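Local structure of nitrite oxidoreductase subunit C (Kuenenia stuttgartiensis, 7B04) at residues 137-142 with 285-290; 161-166 with 276-281; 233-238 with 250-255. The protein probably transfers electrons within the nitrite oxidoreductase complex through a bound heme b, and also holds calcium ions. One frame throughout, in Å; residues are numbered along the deposited sequence.

Overall arrangement
All three contacts belong to one heme-binding β fold and nest along the chain: contact 3 lies inside the loop closed by contact 2, and contact 2 inside that closed by contact 1. Strands 133-139, 162-168 and 233-238 run side by side and supply one segment to each. Contact 1 is partly buried, with one antiparallel strand pair at the heme end and an exposed Lys142 at the other. Contacts 2 and 3 are buried and set a strand against a calcium-binding loop, each with one side-chain-to-backbone hydrogen bond. They share a calcium ion, bound by Asp278 in contact 2 and by Asp235 and Asp251 in contact 3, whereas contacts 1 and 2 both touch the heme.

Contact 1 of 3, residues 137-142 with 285-290; sequences MFPLGK and ESTYFN. With HEM (protoporphyrin IX containing Fe), chain B.
Met137 and Asn290 form a hydrogen-bonded antiparallel pair where strand 133-139 meets strand 286-294, in the DOMON-like heme-binding β fold of the ethylbenzene dehydrogenase family. Met137 N donates to Asn290 O and Asn290 N to Met137 O, each at 3.0 Å. Their side chains leave the same face of the sheet and lie side by side, pointing the same way. Met137 CG sits between its backbone N and carbonyl carbon (chi1 78°), 3.6 Å from Asn290 CB. Both residues line the heme: Met137 CB is 3.4 Å from the vinyl carbon CBC, and Asn290 ND2 is 3.3 Å from the methyl CMC. Met155, an axial ligand of the heme iron, and Met137 have their nearest side-chain atoms about 5 Å apart.

Phe138 turns to the other face, where its side chain and that of Phe289 cross obliquely, with Phe138 CE1 3.7 Å from Phe289 CB. The Phe138 ring also meets the rings of Trp165, Phe281 and Phe111. Pro139, which has no N-H to give, sets CD against the carbonyl oxygen of Tyr288. Beyond the strand, the side chain of Lys142 crosses that of Glu285 at about a right angle. Its ammonium makes a long salt bridge, NZ to Glu285 OE2 at 3.8 Å, and a closer hydrogen bond, Lys142 NZ to Ser286 O at 2.6 Å, with the nitrogen tilted 27° from the carbonyl plane.

Contact 2 of 3, residues 161-166 with 276-281; sequences PVNLWH and PLDVQF. With CA (calcium ion), chain D; HEM (protoporphyrin IX containing Fe), chain B.
Asn163 reaches from strand 162-168 to the backbone of loop 276-281, where its carboxamide oxygen accepts a hydrogen bond from Val279 N. The N-to-OD1 distance from Val279 to Asn163 is 2.9 Å, and the N-H meets a lone pair in the carboxamide plane. OD1 is nearly anti to CA (chi2 170°), which turns it outward to the loop, while ND2 donates to Leu236 O of the adjoining strand. The amide is thus gripped at both ends. Beside it, Trp165 completes the close-packed part. The Trp165 and Val279 side chains cross at about a right angle, Trp165 CZ2 4.1 Å from Val279 CG1. Trp165 meets Phe281 tip to tip: Trp165 CH2 comes to 3.8 Å from Phe281 CE2, near the plane of the phenyl ring and at its edge.

Val279, whose N-H makes this bond to Asn163, directly follows Asp278, whose carboxylate chelates calcium through OD1 at 2.5 Å and OD2 at 2.7 Å. Asp235, Asp251, the side chain of Gln247 and the carbonyl of His249 complete the site, and Asp278 OD2 also bonds to Thr273 OG1. Packing is looser at the partly exposed Leu277, whose side chain makes no contact with segment 161-166; Pro33 of subunit A packs on it and on Pro161. The other face of the strand is given to the heme: Leu164 CD1 is 3.5 Å from vinyl CBC, and methyl CMD lies over a face of the His166 ring, offset toward its rim.

Strand 162-168 runs between strands 133-139 and 233-238, antiparallel to both, while the loop, which links strands 262-270 and 286-294, sets Phe281 against Arg269.

Contact 3 of 3, residues 233-238 with 250-255; sequences VEDLNA and QDVDGC. With CA (calcium ion), chain D.
Val233 and Val252 meet at about a right angle, CG1 of Val233 lying 3.6 Å from CG1 of Val252, where strand 233-238 packs against the calcium-binding turn that leads into strand 253-258. With Asp235 these two valines bury the greatest area here. Val252 CG1, placed between its own backbone N and carbonyl carbon (chi1 63°), fits against two residues of the strand: besides the Val233 methyl it touches Asp235 CB, 3.6 Å away. The other methyl of Val233, CG2, rests over the Asp253-Gly254 peptide, 4.0 Å from Gly254 N.

Asp235 is held at both its backbone and its side chain. Its N-H donates to the side chain of Gln250, with Asp235 N 3.1 Å from Gln250 OE1 and the donor 42° out of the carboxamide plane. The glutamine chain is bent at chi2 (-78°), a bend that brings CD close to the backbone of Asp235. The carboxylate of Asp235 binds calcium through OD2 at 2.5 Å, and Asp251 binds the same ion through OD1 at 2.6 Å. Gln247 and His249, just upstream of the turn, and Asp278 from another loop complete the site. On the far side of the strand, Glu234 bonds to Ser246 OG and forms salt bridges with Lys168 and with Arg209 of subunit B, the arginine that also bonds to the heme.

Asp235 OD2 and Asp251 OD1 stand 4.6 Å apart, like charges that would probably repel without the cation. The calcium ion therefore probably balances them and, by bridging the strand and the turn, ties together two segments that share no backbone-to-backbone hydrogen bond.

Contact 1 of 3, residues 137-142 with 285-290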
loop_
_atom_site.group_PDB
_atom_site.type_symbol
_atom_site.label_atom_id
_atom_site.label_comp_id
_atom_site.label_asym_id
_atom_site.label_seq_id
_atom_site.Cartn_x
_atom_site.Cartn_y
_atom_site.Cartn_z
ATOM N N MET C 137 19.650 -40.110 31.747
ATOM C CA MET C 137 18.877 -39.686 32.900
ATOM C C MET C 137 19.186 -40.600 34.070
ATOM O O MET C 137 19.436 -41.796 33.903
ATOM C CB MET C 137 17.372 -39.636 32.619
ATOM C CG MET C 137 16.630 -40.942 32.607
ATOM S SD MET C 137 14.885 -40.571 32.361
ATOM C CE MET C 137 14.137 -42.112 32.851
ATOM N N PHE C 138 19.188 -40.011 35.257
ATOM C CA PHE C 138 19.553 -40.706 36.470
ATOM C C PHE C 138 18.535 -40.392 37.552
ATOM O O PHE C 138 18.051 -39.256 37.640
ATOM C CB PHE C 138 20.939 -40.262 36.958
ATOM C CG PHE C 138 22.034 -40.495 35.970
ATOM C CD1 PHE C 138 22.765 -41.667 35.997
ATOM C CD2 PHE C 138 22.335 -39.541 35.011
ATOM C CE1 PHE C 138 23.778 -41.886 35.088
ATOM C CE2 PHE C 138 23.345 -39.755 34.098
ATOM C CZ PHE C 138 24.069 -40.929 34.136
ATOM N N PRO C 139 18.182 -41.363 38.386
ATOM C CA PRO C 139 17.331 -41.036 39.526
ATOM C C PRO C 139 18.155 -40.221 40.500
ATOM O O PRO C 139 19.333 -40.506 40.731
ATOM C CB PRO C 139 16.967 -42.406 40.107
ATOM C CG PRO C 139 17.311 -43.401 39.022
ATOM C CD PRO C 139 18.486 -42.801 38.327
ATOM N N LEU C 140 17.537 -39.196 41.068
ATOM C CA LEU C 140 18.237 -38.352 42.019
ATOM C C LEU C 140 18.033 -38.928 43.414
ATOM O O LEU C 140 16.896 -39.160 43.839
ATOM C CB LEU C 140 17.765 -36.904 41.886
ATOM C CG LEU C 140 17.855 -35.870 43.002
ATOM C CD1 LEU C 140 19.304 -35.533 43.268
ATOM C CD2 LEU C 140 17.122 -34.628 42.534
ATOM N N GLY C 141 19.138 -39.094 44.141
ATOM C CA GLY C 141 19.174 -39.837 45.389
ATOM C C GLY C 141 19.401 -41.328 45.168
ATOM O O GLY C 141 19.513 -41.825 44.043
ATOM N N LYS C 142 19.457 -42.064 46.279
ATOM C CA LYS C 142 19.757 -43.496 46.268
ATOM C C LYS C 142 18.489 -44.316 46.452
ATOM O O LYS C 142 17.786 -44.170 47.458
ATOM C CB LYS C 142 20.768 -43.854 47.352
ATOM C CG LYS C 142 20.952 -45.352 47.555
ATOM C CD LYS C 142 21.577 -46.016 46.339
ATOM C CE LYS C 142 21.800 -47.501 46.581
ATOM N NZ LYS C 142 22.457 -48.170 45.423
ATOM N N GLU C 285 29.585 -47.037 44.658
ATOM C CA GLU C 285 28.108 -47.092 44.791
ATOM C C GLU C 285 27.494 -47.368 43.429
ATOM O O GLU C 285 28.123 -47.112 42.452
ATOM C CB GLU C 285 27.520 -45.837 45.426
ATOM C CG GLU C 285 26.131 -46.011 46.018
ATOM C CD GLU C 285 25.896 -47.136 47.010
ATOM O OE1 GLU C 285 25.493 -46.847 48.148
ATOM O OE2 GLU C 285 26.078 -48.300 46.635
ATOM N N SER C 286 26.309 -47.950 43.434
ATOM C CA SER C 286 25.564 -48.296 42.217
ATOM C C SER C 286 24.231 -47.584 42.269
ATOM O O SER C 286 23.719 -47.388 43.347
ATOM C CB SER C 286 25.343 -49.750 42.164
ATOM O OG SER C 286 24.831 -50.197 43.386
ATOM N N THR C 287 23.761 -47.204 41.096
ATOM C CA THR C 287 22.468 -46.535 40.842
ATOM C C THR C 287 21.934 -47.077 39.518
ATOM O O THR C 287 22.316 -48.163 39.150
ATOM C CB THR C 287 22.583 -45.014 40.931
ATOM O OG1 THR C 287 21.276 -44.470 41.008
ATOM C CG2 THR C 287 23.266 -44.398 39.745
ATOM N N TYR C 288 20.986 -46.389 38.911
ATOM C CA TYR C 288 20.388 -46.777 37.644
ATOM C C TYR C 288 20.487 -45.624 36.649
ATOM O O TYR C 288 20.767 -44.481 37.019
ATOM C CB TYR C 288 18.922 -47.210 37.829
ATOM C CG TYR C 288 18.734 -48.350 38.816
ATOM C CD1 TYR C 288 18.887 -48.145 40.182
ATOM C CD2 TYR C 288 18.411 -49.630 38.381
ATOM C CE1 TYR C 288 18.724 -49.177 41.087
ATOM C CE2 TYR C 288 18.243 -50.671 39.282
ATOM C CZ TYR C 288 18.402 -50.437 40.634
ATOM O OH TYR C 288 18.239 -51.463 41.536
ATOM N N PHE C 289 20.285 -45.941 35.371
ATOM C CA PHE C 289 20.263 -44.919 34.334
ATOM C C PHE C 289 19.301 -45.341 33.232
ATOM O O PHE C 289 18.869 -46.496 33.157
ATOM C CB PHE C 289 21.668 -44.640 33.774
ATOM C CG PHE C 289 22.137 -45.642 32.753
ATOM C CD1 PHE C 289 22.809 -46.787 33.146
ATOM C CD2 PHE C 289 21.921 -45.428 31.400
ATOM C CE1 PHE C 289 23.249 -47.704 32.210
ATOM C CE2 PHE C 289 22.353 -46.344 30.462
ATOM C CZ PHE C 289 23.018 -47.483 30.866
ATOM N N ASN C 290 18.975 -44.382 32.367
ATOM C CA ASN C 290 18.135 -44.618 31.204
ATOM C C ASN C 290 18.612 -43.718 30.072
ATOM O O ASN C 290 19.366 -42.766 30.287
ATOM C CB ASN C 290 16.656 -44.359 31.522
ATOM C CG ASN C 290 15.718 -45.075 30.575
ATOM O OD1 ASN C 290 16.154 -45.730 29.632
ATOM N ND2 ASN C 290 14.418 -44.954 30.822
HETATM C CHA HEM B . 10.985 -34.659 26.484
HETATM C CHB HEM B . 7.732 -38.257 26.948
HETATM C CHC HEM B . 11.395 -41.178 28.241
HETATM C CHD HEM B . 14.641 -37.529 27.947
HETATM C C1A HEM B . 9.786 -35.342 26.586
HETATM C C2A HEM B . 8.466 -34.749 26.576
HETATM C C3A HEM B . 7.562 -35.737 26.694
HETATM C C4A HEM B . 8.276 -36.994 26.803
HETATM C CMA HEM B . 6.024 -35.593 26.722
HETATM C CAA HEM B . 8.199 -33.235 26.413
HETATM C CBA HEM B . 7.555 -32.651 27.663
HETATM C CGA HEM B . 8.628 -32.162 28.592
HETATM O O1A HEM B . 8.455 -32.293 29.831
HETATM O O2A HEM B . 9.661 -31.655 28.085
HETATM C C1B HEM B . 8.443 -39.394 27.278
HETATM C C2B HEM B . 7.941 -40.753 27.318
HETATM C C3B HEM B . 8.955 -41.566 27.683
HETATM C C4B HEM B . 10.135 -40.740 27.870
HETATM C CMB HEM B . 6.473 -41.113 27.003
HETATM C CAB HEM B . 8.981 -43.107 27.870
HETATM C CBB HEM B . 7.999 -43.938 27.498
HETATM C C1C HEM B . 12.582 -40.465 28.215
HETATM C C2C HEM B . 13.911 -41.027 28.381
HETATM C C3C HEM B . 14.802 -40.035 28.294
HETATM C C4C HEM B . 14.083 -38.791 28.085
HETATM C CMC HEM B . 14.238 -42.522 28.602
HETATM C CAC HEM B . 16.337 -40.184 28.411
HETATM C CBC HEM B . 17.047 -39.431 29.254
HETATM C C1D HEM B . 13.942 -36.453 27.428
HETATM C C2D HEM B . 14.505 -35.230 26.882
HETATM C C3D HEM B . 13.503 -34.448 26.481
HETATM C C4D HEM B . 12.254 -35.135 26.754
HETATM C CMD HEM B . 16.003 -34.871 26.776
HETATM C CAD HEM B . 13.664 -33.052 25.842
HETATM C CBD HEM B . 13.556 -33.136 24.325
HETATM C CGD HEM B . 13.939 -31.811 23.716
HETATM O O1D HEM B . 14.006 -31.723 22.465
HETATM O O2D HEM B . 14.189 -30.841 24.475
HETATM N NA HEM B . 9.623 -36.705 26.733
HETATM N NB HEM B . 9.777 -39.431 27.619
HETATM N NC HEM B . 12.720 -39.093 28.039
HETATM N ND HEM B . 12.557 -36.360 27.329
HETATM FE FE HEM B . 10.986 -37.824 27.607
#

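Contact 2 of 3, residues 161-166 with 276-281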
loop_
_atom_site.group_PDB
_atom_site.type_symbol
_atom_site.label_atom_id
_atom_site.label_comp_id
_atom_site.label_asym_id
_atom_site.label_seq_id
_atom_site.Cartn_x
_atom_site.Cartn_y
_atom_site.Cartn_z
ATOM N N PRO C 161 11.735 -37.292 41.612
ATOM C CA PRO C 161 12.446 -36.494 40.605
ATOM C C PRO C 161 13.616 -37.245 39.988
ATOM O O PRO C 161 14.091 -38.261 40.496
ATOM C CB PRO C 161 12.926 -35.277 41.398
ATOM C CG PRO C 161 13.078 -35.789 42.789
ATOM C CD PRO C 161 11.996 -36.818 42.980
ATOM N N VAL C 162 14.086 -36.703 38.859
ATOM C CA VAL C 162 15.130 -37.313 38.045
ATOM C C VAL C 162 16.007 -36.210 37.460
ATOM O O VAL C 162 15.556 -35.081 37.239
ATOM C CB VAL C 162 14.504 -38.194 36.928
ATOM C CG1 VAL C 162 15.495 -38.519 35.817
ATOM C CG2 VAL C 162 13.943 -39.478 37.512
ATOM N N ASN C 163 17.276 -36.540 37.221
ATOM C CA ASN C 163 18.235 -35.645 36.586
ATOM C C ASN C 163 18.401 -36.052 35.128
ATOM O O ASN C 163 18.486 -37.242 34.814
ATOM C CB ASN C 163 19.589 -35.690 37.301
ATOM C CG ASN C 163 20.431 -34.445 37.059
ATOM O OD1 ASN C 163 21.457 -34.246 37.707
ATOM N ND2 ASN C 163 19.999 -33.602 36.129
ATOM N N LEU C 164 18.452 -35.061 34.240
ATOM C CA LEU C 164 18.554 -35.290 32.806
ATOM C C LEU C 164 19.778 -34.574 32.250
ATOM O O LEU C 164 20.090 -33.450 32.657
ATOM C CB LEU C 164 17.303 -34.772 32.076
ATOM C CG LEU C 164 15.948 -35.487 32.037
ATOM C CD1 LEU C 164 16.030 -36.779 31.253
ATOM C CD2 LEU C 164 15.382 -35.726 33.432
ATOM N N TRP C 165 20.477 -35.238 31.331
ATOM C CA TRP C 165 21.588 -34.648 30.587
ATOM C C TRP C 165 21.228 -34.709 29.110
ATOM O O TRP C 165 21.255 -35.788 28.514
ATOM C CB TRP C 165 22.896 -35.395 30.839
ATOM C CG TRP C 165 23.360 -35.418 32.256
ATOM C CD1 TRP C 165 22.869 -34.691 33.299
ATOM C CD2 TRP C 165 24.425 -36.214 32.786
ATOM N NE1 TRP C 165 23.561 -34.988 34.449
ATOM C CE2 TRP C 165 24.522 -35.920 34.160
ATOM C CE3 TRP C 165 25.305 -37.149 32.232
ATOM C CZ2 TRP C 165 25.464 -36.528 34.987
ATOM C CZ3 TRP C 165 26.238 -37.749 33.054
ATOM C CH2 TRP C 165 26.311 -37.437 34.417
ATOM N N HIS C 166 20.907 -33.567 28.510
ATOM C CA HIS C 166 20.456 -33.529 27.121
ATOM C C HIS C 166 21.563 -32.964 26.241
ATOM O O HIS C 166 21.887 -31.775 26.328
ATOM C CB HIS C 166 19.179 -32.704 26.974
ATOM C CG HIS C 166 18.555 -32.808 25.617
ATOM N ND1 HIS C 166 17.567 -31.951 25.183
ATOM C CD2 HIS C 166 18.783 -33.668 24.598
ATOM C CE1 HIS C 166 17.212 -32.281 23.954
ATOM N NE2 HIS C 166 17.935 -33.319 23.575
ATOM N N PRO C 276 21.925 -29.473 44.788
ATOM C CA PRO C 276 21.214 -30.636 45.346
ATOM C C PRO C 276 20.312 -31.340 44.340
ATOM O O PRO C 276 19.982 -32.511 44.559
ATOM C CB PRO C 276 20.394 -30.029 46.493
ATOM C CG PRO C 276 21.059 -28.717 46.794
ATOM C CD PRO C 276 21.583 -28.224 45.485
ATOM N N LEU C 277 19.895 -30.674 43.263
ATOM C CA LEU C 277 19.064 -31.292 42.235
ATOM C C LEU C 277 19.890 -32.067 41.219
ATOM O O LEU C 277 19.363 -32.453 40.171
ATOM C CB LEU C 277 18.218 -30.236 41.512
ATOM C CG LEU C 277 17.167 -29.485 42.329
ATOM C CD1 LEU C 277 16.496 -28.413 41.481
ATOM C CD2 LEU C 277 16.138 -30.448 42.896
ATOM N N ASP C 278 21.168 -32.295 41.505
ATOM C CA ASP C 278 22.058 -33.039 40.629
ATOM C C ASP C 278 22.234 -34.452 41.162
ATOM O O ASP C 278 22.251 -34.669 42.378
ATOM C CB ASP C 278 23.429 -32.364 40.563
ATOM C CG ASP C 278 23.488 -31.239 39.555
ATOM O OD1 ASP C 278 22.465 -30.958 38.899
ATOM O OD2 ASP C 278 24.568 -30.623 39.434
ATOM N N VAL C 279 22.364 -35.415 40.250
ATOM C CA VAL C 279 22.701 -36.771 40.661
ATOM C C VAL C 279 24.096 -36.776 41.273
ATOM O O VAL C 279 25.016 -36.100 40.786
ATOM C CB VAL C 279 22.573 -37.755 39.484
ATOM C CG1 VAL C 279 23.740 -37.626 38.516
ATOM C CG2 VAL C 279 22.453 -39.179 40.007
ATOM N N GLN C 280 24.253 -37.507 42.372
ATOM C CA GLN C 280 25.519 -37.590 43.088
ATOM C C GLN C 280 26.085 -39.000 42.969
ATOM O O GLN C 280 25.461 -39.964 43.426
ATOM C CB GLN C 280 25.341 -37.204 44.556
ATOM C CG GLN C 280 24.743 -35.819 44.765
ATOM C CD GLN C 280 25.619 -34.710 44.209
ATOM O OE1 GLN C 280 26.847 -34.786 44.262
ATOM N NE2 GLN C 280 24.990 -33.671 43.674
ATOM N N PHE C 281 27.260 -39.112 42.355
ATOM C CA PHE C 281 27.947 -40.386 42.194
ATOM C C PHE C 281 28.986 -40.552 43.294
ATOM O O PHE C 281 29.664 -39.593 43.674
ATOM C CB PHE C 281 28.638 -40.485 40.833
ATOM C CG PHE C 281 27.708 -40.365 39.661
ATOM C CD1 PHE C 281 26.872 -41.411 39.311
ATOM C CD2 PHE C 281 27.694 -39.215 38.888
ATOM C CE1 PHE C 281 26.023 -41.306 38.224
ATOM C CE2 PHE C 281 26.849 -39.104 37.800
ATOM C CZ PHE C 281 26.013 -40.150 37.467
HETATM CA CA CA D . 23.256 -28.708 38.111
HETATM C CHA HEM B . 10.985 -34.659 26.484
HETATM C CHB HEM B . 7.732 -38.257 26.948
HETATM C CHC HEM B . 11.395 -41.178 28.241
HETATM C CHD HEM B . 14.641 -37.529 27.947
HETATM C C1A HEM B . 9.786 -35.342 26.586
HETATM C C2A HEM B . 8.466 -34.749 26.576
HETATM C C3A HEM B . 7.562 -35.737 26.694
HETATM C C4A HEM B . 8.276 -36.994 26.803
HETATM C CMA HEM B . 6.024 -35.593 26.722
HETATM C CAA HEM B . 8.199 -33.235 26.413
HETATM C CBA HEM B . 7.555 -32.651 27.663
HETATM C CGA HEM B . 8.628 -32.162 28.592
HETATM O O1A HEM B . 8.455 -32.293 29.831
HETATM O O2A HEM B . 9.661 -31.655 28.085
HETATM C C1B HEM B . 8.443 -39.394 27.278
HETATM C C2B HEM B . 7.941 -40.753 27.318
HETATM C C3B HEM B . 8.955 -41.566 27.683
HETATM C C4B HEM B . 10.135 -40.740 27.870
HETATM C CMB HEM B . 6.473 -41.113 27.003
HETATM C CAB HEM B . 8.981 -43.107 27.870
HETATM C CBB HEM B . 7.999 -43.938 27.498
HETATM C C1C HEM B . 12.582 -40.465 28.215
HETATM C C2C HEM B . 13.911 -41.027 28.381
HETATM C C3C HEM B . 14.802 -40.035 28.294
HETATM C C4C HEM B . 14.083 -38.791 28.085
HETATM C CMC HEM B . 14.238 -42.522 28.602
HETATM C CAC HEM B . 16.337 -40.184 28.411
HETATM C CBC HEM B . 17.047 -39.431 29.254
HETATM C C1D HEM B . 13.942 -36.453 27.428
HETATM C C2D HEM B . 14.505 -35.230 26.882
HETATM C C3D HEM B . 13.503 -34.448 26.481
HETATM C C4D HEM B . 12.254 -35.135 26.754
HETATM C CMD HEM B . 16.003 -34.871 26.776
HETATM C CAD HEM B . 13.664 -33.052 25.842
HETATM C CBD HEM B . 13.556 -33.136 24.325
HETATM C CGD HEM B . 13.939 -31.811 23.716
HETATM O O1D HEM B . 14.006 -31.723 22.465
HETATM O O2D HEM B . 14.189 -30.841 24.475
HETATM N NA HEM B . 9.623 -36.705 26.733
HETATM N NB HEM B . 9.777 -39.431 27.619
HETATM N NC HEM B . 12.720 -39.093 28.039
HETATM N ND HEM B . 12.557 -36.360 27.329
HETATM FE FE HEM B . 10.986 -37.824 27.607
#

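Contact 3 of 3, residues 233-238 with 250-255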
loop_
_atom_site.group_PDB
_atom_site.type_symbol
_atom_site.label_atom_id
_atom_site.label_comp_id
_atom_site.label_asym_id
_atom_site.label_seq_id
_atom_site.Cartn_x
_atom_site.Cartn_y
_atom_site.Cartn_z
ATOM N N VAL C 233 25.703 -29.619 26.384
ATOM C CA VAL C 233 24.740 -30.510 27.019
ATOM C C VAL C 233 23.996 -29.706 28.073
ATOM O O VAL C 233 24.621 -29.007 28.876
ATOM C CB VAL C 233 25.418 -31.740 27.652
ATOM C CG1 VAL C 233 24.385 -32.657 28.288
ATOM C CG2 VAL C 233 26.227 -32.499 26.605
ATOM N N GLU C 234 22.677 -29.850 28.114
ATOM C CA GLU C 234 21.874 -29.110 29.074
ATOM C C GLU C 234 21.614 -29.980 30.296
ATOM O O GLU C 234 21.255 -31.153 30.167
ATOM C CB GLU C 234 20.552 -28.661 28.448
ATOM C CG GLU C 234 19.676 -27.823 29.372
ATOM C CD GLU C 234 18.328 -27.484 28.755
ATOM O OE1 GLU C 234 17.763 -26.426 29.103
ATOM O OE2 GLU C 234 17.837 -28.272 27.922
ATOM N N ASP C 235 21.822 -29.403 31.476
ATOM C CA ASP C 235 21.588 -30.086 32.739
ATOM C C ASP C 235 20.198 -29.696 33.220
ATOM O O ASP C 235 19.929 -28.514 33.450
ATOM C CB ASP C 235 22.660 -29.703 33.758
ATOM C CG ASP C 235 22.605 -30.545 35.011
ATOM O OD1 ASP C 235 22.770 -31.778 34.909
ATOM O OD2 ASP C 235 22.433 -29.971 36.105
ATOM N N LEU C 236 19.314 -30.680 33.348
ATOM C CA LEU C 236 17.913 -30.388 33.608
ATOM C C LEU C 236 17.280 -31.519 34.415
ATOM O O LEU C 236 17.834 -32.615 34.527
ATOM C CB LEU C 236 17.182 -30.101 32.287
ATOM C CG LEU C 236 16.961 -31.100 31.154
ATOM C CD1 LEU C 236 16.244 -30.364 30.043
ATOM C CD2 LEU C 236 18.248 -31.692 30.625
ATOM N N ASN C 237 16.107 -31.234 34.986
ATOM C CA ASN C 237 15.383 -32.153 35.855
ATOM C C ASN C 237 13.977 -32.414 35.330
ATOM O O ASN C 237 13.444 -31.656 34.514
ATOM C CB ASN C 237 15.276 -31.607 37.287
ATOM C CG ASN C 237 16.528 -31.842 38.098
ATOM O OD1 ASN C 237 17.279 -30.912 38.383
ATOM N ND2 ASN C 237 16.757 -33.092 38.481
ATOM N N ALA C 238 13.379 -33.505 35.813
ATOM C CA ALA C 238 12.001 -33.836 35.473
ATOM C C ALA C 238 11.400 -34.710 36.567
ATOM O O ALA C 238 12.095 -35.516 37.194
ATOM C CB ALA C 238 11.910 -34.540 34.115
ATOM N N GLN C 250 23.896 -25.001 35.531
ATOM C CA GLN C 250 24.240 -26.046 34.575
ATOM C C GLN C 250 25.623 -26.596 34.898
ATOM O O GLN C 250 26.585 -25.833 35.043
ATOM C CB GLN C 250 24.224 -25.504 33.145
ATOM C CG GLN C 250 23.021 -24.648 32.806
ATOM C CD GLN C 250 21.786 -25.475 32.529
ATOM O OE1 GLN C 250 21.774 -26.307 31.624
ATOM N NE2 GLN C 250 20.736 -25.247 33.307
ATOM N N ASP C 251 25.721 -27.923 35.004
ATOM C CA ASP C 251 26.943 -28.567 35.459
ATOM C C ASP C 251 27.508 -29.611 34.507
ATOM O O ASP C 251 28.674 -29.987 34.665
ATOM C CB ASP C 251 26.712 -29.232 36.825
ATOM C CG ASP C 251 26.730 -28.237 37.965
ATOM O OD1 ASP C 251 25.753 -28.199 38.740
ATOM O OD2 ASP C 251 27.724 -27.493 38.087
ATOM N N VAL C 252 26.736 -30.088 33.536
ATOM C CA VAL C 252 27.193 -31.125 32.616
ATOM C C VAL C 252 27.663 -30.471 31.324
ATOM O O VAL C 252 27.083 -29.477 30.865
ATOM C CB VAL C 252 26.089 -32.170 32.355
ATOM C CG1 VAL C 252 24.891 -31.539 31.670
ATOM C CG2 VAL C 252 26.632 -33.338 31.541
ATOM N N ASP C 253 28.733 -31.016 30.748
ATOM C CA ASP C 253 29.261 -30.589 29.459
ATOM C C ASP C 253 29.575 -31.833 28.632
ATOM O O ASP C 253 29.404 -32.966 29.093
ATOM C CB ASP C 253 30.503 -29.707 29.641
ATOM C CG ASP C 253 30.764 -28.811 28.448
ATOM O OD1 ASP C 253 30.000 -28.891 27.462
ATOM O OD2 ASP C 253 31.731 -28.020 28.499
ATOM N N GLY C 254 30.040 -31.629 27.406
ATOM C CA GLY C 254 30.353 -32.760 26.548
ATOM C C GLY C 254 30.806 -32.310 25.176
ATOM O O GLY C 254 30.695 -31.135 24.808
ATOM N N CYS C 255 31.320 -33.279 24.421
ATOM C CA CYS C 255 31.753 -33.099 23.042
ATOM C C CYS C 255 31.186 -34.235 22.200
ATOM O O CYS C 255 30.610 -35.191 22.724
ATOM C CB CYS C 255 33.283 -33.058 22.936
ATOM S SG CYS C 255 34.103 -34.569 23.498
HETATM CA CA CA D . 23.256 -28.708 38.111
#